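Local coordinates for cortical-lytic enzyme (Bacillus cereus, PDB 4S3J), which acts as an N-acetylglucosaminidase that breaks down partially degraded, muramic-delta-lactam-containing cortex peptidoglycan when spores germinate, at residues S16-Y21 against D26-D31; L63-Q68 against S389-F394. All coordinates share one frame; numbering follows the deposited sequence.

Contact 1: residues S16-Y21 against D26-D31; sequences SLASKY and DEIVKD
Leu17 and Ala18 meet Ile28 in a small helix-to-helix contact of aliphatic side chains, with no hydrogen bond across it, in the buried core between the two helices of the first LysM domain, residues 14-21 and 25-31. The delta methyl of Ile28 does all the touching. CD1 of Ile28 lies 3.9 Å from CB of Leu17. From CB of Ala18 to CD1 of Ile28 the distance is 4.1 Å. CD1 of Ile28 also comes 3.7 Å from the backbone N of Ala18, so it presses on the helix surface itself where these two residues follow one another. Ile28 reaches this spot because CG1 lies opposite its own carbonyl carbon (chi1 -64°) and CD1 continues the chain outward in an extended line (chi2 177°). The backbones come closest at CA of Ala18 and CA of Ile28, 7.4 Å apart, consistent with the short side chain of Ala18. Both helices pack against a two-stranded antiparallel sheet, 3-7 with 45-49, in the beta-alpha-alpha-beta order of a LysM fold. Leu17 touches Leu46 of strand 45-49 as well as Leu40, which joins the interhelical contact to the sheet side of the core. Val14, one turn before Ala18 on the same helix, also packs on Ile28.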
loop_
_atom_site.group_PDB
_atom_site.type_symbol
_atom_site.label_atom_id
_atom_site.label_comp_id
_atom_site.label_asym_id
_atom_site.label_seq_id
_atom_site.Cartn_x
_atom_site.Cartn_y
_atom_site.Cartn_z
ATOM N N SER A 16 2.013 -23.592 -21.161
ATOM C CA SER A 16 0.717 -23.635 -21.815
ATOM C C SER A 16 0.113 -22.237 -21.923
ATOM O O SER A 16 -0.493 -21.916 -22.950
ATOM C CB SER A 16 -0.234 -24.621 -21.116
ATOM O OG SER A 16 -0.657 -24.194 -19.828
ATOM N N LEU A 17 0.300 -21.385 -20.905
ATOM C CA LEU A 17 -0.202 -20.026 -20.963
ATOM C C LEU A 17 0.514 -19.206 -22.013
ATOM O O LEU A 17 -0.117 -18.447 -22.726
ATOM C CB LEU A 17 -0.082 -19.346 -19.593
ATOM C CG LEU A 17 -1.093 -19.828 -18.566
ATOM C CD1 LEU A 17 -0.734 -19.262 -17.204
ATOM C CD2 LEU A 17 -2.516 -19.460 -18.934
ATOM N N ALA A 18 1.823 -19.377 -22.135
ATOM C CA ALA A 18 2.575 -18.692 -23.185
ATOM C C ALA A 18 2.066 -19.140 -24.558
ATOM O O ALA A 18 1.933 -18.322 -25.467
ATOM C CB ALA A 18 4.066 -18.978 -23.052
ATOM N N SER A 19 1.781 -20.434 -24.701
ATOM C CA SER A 19 1.324 -20.981 -25.987
ATOM C C SER A 19 -0.067 -20.440 -26.300
ATOM O O SER A 19 -0.351 -20.022 -27.429
ATOM C CB SER A 19 1.326 -22.518 -25.971
ATOM O OG SER A 19 0.774 -23.024 -27.189
ATOM N N LYS A 20 -0.917 -20.386 -25.283
ATOM C CA LYS A 20 -2.296 -19.931 -25.455
ATOM C C LYS A 20 -2.357 -18.476 -25.893
ATOM O O LYS A 20 -3.144 -18.117 -26.768
ATOM C CB LYS A 20 -3.078 -20.092 -24.148
ATOM C CG LYS A 20 -4.531 -19.697 -24.250
ATOM C CD LYS A 20 -5.277 -20.008 -22.964
ATOM C CE LYS A 20 -6.684 -19.455 -22.992
ATOM N NZ LYS A 20 -7.408 -19.809 -21.750
ATOM N N TYR A 21 -1.544 -17.640 -25.264
ATOM C CA TYR A 21 -1.615 -16.202 -25.500
ATOM C C TYR A 21 -0.511 -15.688 -26.447
ATOM O O TYR A 21 -0.399 -14.482 -26.696
ATOM C CB TYR A 21 -1.577 -15.449 -24.176
ATOM C CG TYR A 21 -2.813 -15.722 -23.336
ATOM C CD1 TYR A 21 -4.045 -15.193 -23.702
ATOM C CD2 TYR A 21 -2.748 -16.468 -22.159
ATOM C CE1 TYR A 21 -5.183 -15.435 -22.961
ATOM C CE2 TYR A 21 -3.898 -16.702 -21.400
ATOM C CZ TYR A 21 -5.104 -16.179 -21.802
ATOM O OH TYR A 21 -6.236 -16.420 -21.061
ATOM N N ASP A 26 9.464 -17.318 -20.549
ATOM C CA ASP A 26 10.431 -16.513 -19.819
ATOM C C ASP A 26 9.796 -15.196 -19.367
ATOM O O ASP A 26 10.044 -14.740 -18.264
ATOM C CB ASP A 26 11.658 -16.233 -20.692
ATOM C CG ASP A 26 12.622 -17.415 -20.767
ATOM O OD1 ASP A 26 12.460 -18.396 -20.010
ATOM O OD2 ASP A 26 13.555 -17.350 -21.594
ATOM N N GLU A 27 8.963 -14.609 -20.219
ATOM C CA GLU A 27 8.297 -13.348 -19.893
ATOM C C GLU A 27 7.320 -13.494 -18.727
ATOM O O GLU A 27 7.288 -12.666 -17.820
ATOM C CB GLU A 27 7.566 -12.842 -21.126
ATOM C CG GLU A 27 7.094 -11.417 -21.058
ATOM C CD GLU A 27 6.844 -10.851 -22.441
ATOM O OE1 GLU A 27 7.791 -10.842 -23.255
ATOM O OE2 GLU A 27 5.703 -10.429 -22.718
ATOM N N ILE A 28 6.532 -14.567 -18.744
ATOM C CA ILE A 28 5.601 -14.836 -17.650
ATOM C C ILE A 28 6.347 -15.059 -16.327
ATOM O O ILE A 28 5.953 -14.545 -15.272
ATOM C CB ILE A 28 4.728 -16.044 -17.973
ATOM C CG1 ILE A 28 3.849 -15.725 -19.195
ATOM C CG2 ILE A 28 3.854 -16.438 -16.765
ATOM C CD1 ILE A 28 2.979 -16.877 -19.674
ATOM N N VAL A 29 7.437 -15.816 -16.383
ATOM C CA VAL A 29 8.226 -16.075 -15.191
ATOM C C VAL A 29 8.797 -14.749 -14.648
ATOM O O VAL A 29 8.702 -14.481 -13.455
ATOM C CB VAL A 29 9.379 -17.077 -15.483
ATOM C CG1 VAL A 29 10.374 -17.107 -14.347
ATOM C CG2 VAL A 29 8.822 -18.482 -15.738
ATOM N N LYS A 30 9.360 -13.919 -15.523
ATOM C CA LYS A 30 9.999 -12.683 -15.074
ATOM C C LYS A 30 8.982 -11.710 -14.500
ATOM O O LYS A 30 9.191 -11.174 -13.412
ATOM C CB LYS A 30 10.765 -12.010 -16.220
ATOM C CG LYS A 30 11.533 -10.749 -15.767
ATOM C CD LYS A 30 12.073 -9.907 -16.921
ATOM C CE LYS A 30 13.361 -10.482 -17.496
ATOM N NZ LYS A 30 14.525 -10.279 -16.574
ATOM N N ASP A 31 7.896 -11.476 -15.231
ATOM C CA ASP A 31 6.895 -10.495 -14.817
ATOM C C ASP A 31 6.218 -10.837 -13.504
ATOM O O ASP A 31 5.718 -9.948 -12.811
ATOM C CB ASP A 31 5.818 -10.329 -15.887
ATOM C CG ASP A 31 6.340 -9.696 -17.159
ATOM O OD1 ASP A 31 7.441 -9.106 -17.130
ATOM O OD2 ASP A 31 5.623 -9.749 -18.178
#

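Contact 2: residues L63-Q68 against S389-F394; sequences LYRISQ and SIQSKF
Arg65 reaches from helix 63-70 of the second LysM domain to Ser392 on helix 387-400 of the glycosyl hydrolase family 18 barrel. The polar part of the contact centres on the serine hydroxyl. NH1 of Arg65 donates to OG of Ser392 over 2.8 Å, and the N-H...O angle is 154°. The hydroxyl sits only 10° out of the guanidinium plane. A second bond, weak and more bent, runs from NH2 of Arg65 to OG of Ser392 at 3.1 Å. The arginine spans the gap with a chain extended as far as NE, then turned at the last torsion (chi4 86°), which sets the plane of the guanidinium; only this far end arrives at the barrel helix. The OG of Ser392 is further engaged by Gln366 and by the carbonyl of Arg388 one turn back.

The van der Waals part is slight. CB of Gln391 lies 3.8 Å from NH2 of Arg65, approaching the guanidinium obliquely, while the amide of Gln391 turns to Asn424 and Asn395. Beside this pair, the Tyr64 hydroxyl hydrogen-bonds Glu399, later on the barrel helix.

A charged group thus meets a neutral hydroxyl at a domain interface, and the several partners gathered on this one oxygen probably fix the serine rotamer and hold the guanidinium edge against the barrel helix.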
loop_
_atom_site.group_PDB
_atom_site.type_symbol
_atom_site.label_atom_id
_atom_site.label_comp_id
_atom_site.label_asym_id
_atom_site.label_seq_id
_atom_site.Cartn_x
_atom_site.Cartn_y
_atom_site.Cartn_z
ATOM N N LEU A 63 -17.926 -4.365 -18.003
ATOM C CA LEU A 63 -17.372 -3.358 -18.888
ATOM C C LEU A 63 -16.944 -2.147 -18.085
ATOM O O LEU A 63 -15.926 -1.545 -18.369
ATOM C CB LEU A 63 -18.372 -2.966 -19.974
ATOM C CG LEU A 63 -18.623 -3.980 -21.090
ATOM C CD1 LEU A 63 -19.664 -3.416 -22.059
ATOM C CD2 LEU A 63 -17.336 -4.334 -21.846
ATOM N N TYR A 64 -17.713 -1.807 -17.061
ATOM C CA TYR A 64 -17.333 -0.708 -16.186
ATOM C C TYR A 64 -15.938 -0.937 -15.566
ATOM O O TYR A 64 -15.077 -0.046 -15.609
ATOM C CB TYR A 64 -18.378 -0.516 -15.087
ATOM C CG TYR A 64 -17.972 0.555 -14.111
ATOM C CD1 TYR A 64 -18.125 1.895 -14.422
ATOM C CD2 TYR A 64 -17.404 0.219 -12.892
ATOM C CE1 TYR A 64 -17.730 2.877 -13.524
ATOM C CE2 TYR A 64 -17.011 1.180 -12.006
ATOM C CZ TYR A 64 -17.177 2.505 -12.326
ATOM O OH TYR A 64 -16.769 3.452 -11.414
ATOM N N ARG A 65 -15.701 -2.120 -15.006
ATOM C CA ARG A 65 -14.404 -2.404 -14.378
ATOM C C ARG A 65 -13.273 -2.318 -15.397
ATOM O O ARG A 65 -12.224 -1.738 -15.137
ATOM C CB ARG A 65 -14.383 -3.786 -13.714
ATOM C CG ARG A 65 -13.029 -4.113 -13.082
ATOM C CD ARG A 65 -12.971 -5.537 -12.525
ATOM N NE ARG A 65 -11.635 -5.897 -12.039
ATOM C CZ ARG A 65 -11.182 -5.628 -10.812
ATOM N NH1 ARG A 65 -11.958 -4.988 -9.955
ATOM N NH2 ARG A 65 -9.947 -5.997 -10.446
ATOM N N ILE A 66 -13.476 -2.924 -16.558
ATOM C CA ILE A 66 -12.424 -2.948 -17.557
ATOM C C ILE A 66 -12.089 -1.526 -18.035
ATOM O O ILE A 66 -10.917 -1.198 -18.273
ATOM C CB ILE A 66 -12.844 -3.858 -18.739
ATOM C CG1 ILE A 66 -13.030 -5.295 -18.247
ATOM C CG2 ILE A 66 -11.834 -3.769 -19.892
ATOM C CD1 ILE A 66 -13.847 -6.167 -19.197
ATOM N N SER A 67 -13.113 -0.688 -18.189
ATOM C CA SER A 67 -12.906 0.705 -18.581
ATOM C C SER A 67 -12.127 1.457 -17.494
ATOM O O SER A 67 -11.250 2.255 -17.813
ATOM C CB SER A 67 -14.242 1.380 -18.900
ATOM O OG SER A 67 -15.064 1.573 -17.768
ATOM N N GLN A 68 -12.432 1.194 -16.231
ATOM C CA GLN A 68 -11.679 1.829 -15.151
ATOM C C GLN A 68 -10.233 1.366 -15.180
ATOM O O GLN A 68 -9.311 2.169 -15.083
ATOM C CB GLN A 68 -12.282 1.525 -13.772
ATOM C CG GLN A 68 -13.586 2.235 -13.480
ATOM C CD GLN A 68 -13.425 3.756 -13.469
ATOM O OE1 GLN A 68 -12.527 4.287 -12.820
ATOM N NE2 GLN A 68 -14.280 4.452 -14.207
ATOM N N SER A 389 -6.823 -7.812 -6.451
ATOM C CA SER A 389 -7.315 -6.894 -5.423
ATOM C C SER A 389 -6.559 -5.569 -5.510
ATOM O O SER A 389 -7.155 -4.511 -5.311
ATOM C CB SER A 389 -7.277 -7.523 -3.977
ATOM O OG SER A 389 -6.035 -8.016 -3.377
ATOM N N ILE A 390 -5.286 -5.583 -5.872
ATOM C CA ILE A 390 -4.572 -4.311 -6.062
ATOM C C ILE A 390 -5.168 -3.530 -7.249
ATOM O O ILE A 390 -5.334 -2.310 -7.181
ATOM C CB ILE A 390 -3.054 -4.525 -6.268
ATOM C CG1 ILE A 390 -2.416 -4.975 -4.946
ATOM C CG2 ILE A 390 -2.364 -3.256 -6.739
ATOM C CD1 ILE A 390 -2.405 -3.880 -3.841
ATOM N N GLN A 391 -5.537 -4.215 -8.330
ATOM C CA GLN A 391 -6.218 -3.519 -9.426
ATOM C C GLN A 391 -7.544 -2.906 -8.961
ATOM O O GLN A 391 -7.865 -1.772 -9.337
ATOM C CB GLN A 391 -6.432 -4.459 -10.616
ATOM C CG GLN A 391 -6.995 -3.771 -11.864
ATOM C CD GLN A 391 -6.088 -2.682 -12.406
ATOM O OE1 GLN A 391 -4.980 -2.951 -12.874
ATOM N NE2 GLN A 391 -6.542 -1.431 -12.314
ATOM N N SER A 392 -8.298 -3.609 -8.121
ATOM C CA SER A 392 -9.517 -3.035 -7.556
ATOM C C SER A 392 -9.229 -1.787 -6.747
ATOM O O SER A 392 -9.989 -0.821 -6.810
ATOM C CB SER A 392 -10.241 -4.046 -6.692
ATOM O OG SER A 392 -10.665 -5.136 -7.510
ATOM N N LYS A 393 -8.147 -1.807 -5.987
ATOM C CA LYS A 393 -7.755 -0.644 -5.197
ATOM C C LYS A 393 -7.316 0.529 -6.070
ATOM O O LYS A 393 -7.690 1.677 -5.798
ATOM C CB LYS A 393 -6.641 -1.030 -4.232
ATOM C CG LYS A 393 -7.102 -1.908 -3.066
ATOM C CD LYS A 393 -7.941 -1.108 -2.087
ATOM C CE LYS A 393 -8.495 -1.951 -0.934
ATOM N NZ LYS A 393 -7.453 -2.558 -0.062
ATOM N N PHE A 394 -6.568 0.256 -7.141
ATOM C CA PHE A 394 -6.183 1.308 -8.087
ATOM C C PHE A 394 -7.443 1.943 -8.700
ATOM O O PHE A 394 -7.513 3.170 -8.844
ATOM C CB PHE A 394 -5.295 0.755 -9.207
ATOM C CG PHE A 394 -3.881 0.373 -8.782
ATOM C CD1 PHE A 394 -3.312 0.785 -7.567
ATOM C CD2 PHE A 394 -3.125 -0.462 -9.613
ATOM C CE1 PHE A 394 -2.012 0.435 -7.232
ATOM C CE2 PHE A 394 -1.842 -0.822 -9.272
ATOM C CZ PHE A 394 -1.281 -0.378 -8.061
#

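How the contacts relate
Contact 1 lies within one domain and contact 2 between two. The pair 16-21 and 26-31, only five residues apart at their closest ends, belongs to the core of the first LysM domain; 63-68 and 389-394, separated by 321 residues, form part of the junction between the second LysM domain and the catalytic barrel. Their centres are 23 Å apart and their nearest atoms about 12 Å, so they do not touch. Contact 1 lies further out, its centre 27 Å from the centre of the chain against 16 Å for contact 2. Both are away from Glu220, the probable proton donor. Along the chain they run in series, contact 1 closing before contact 2 opens.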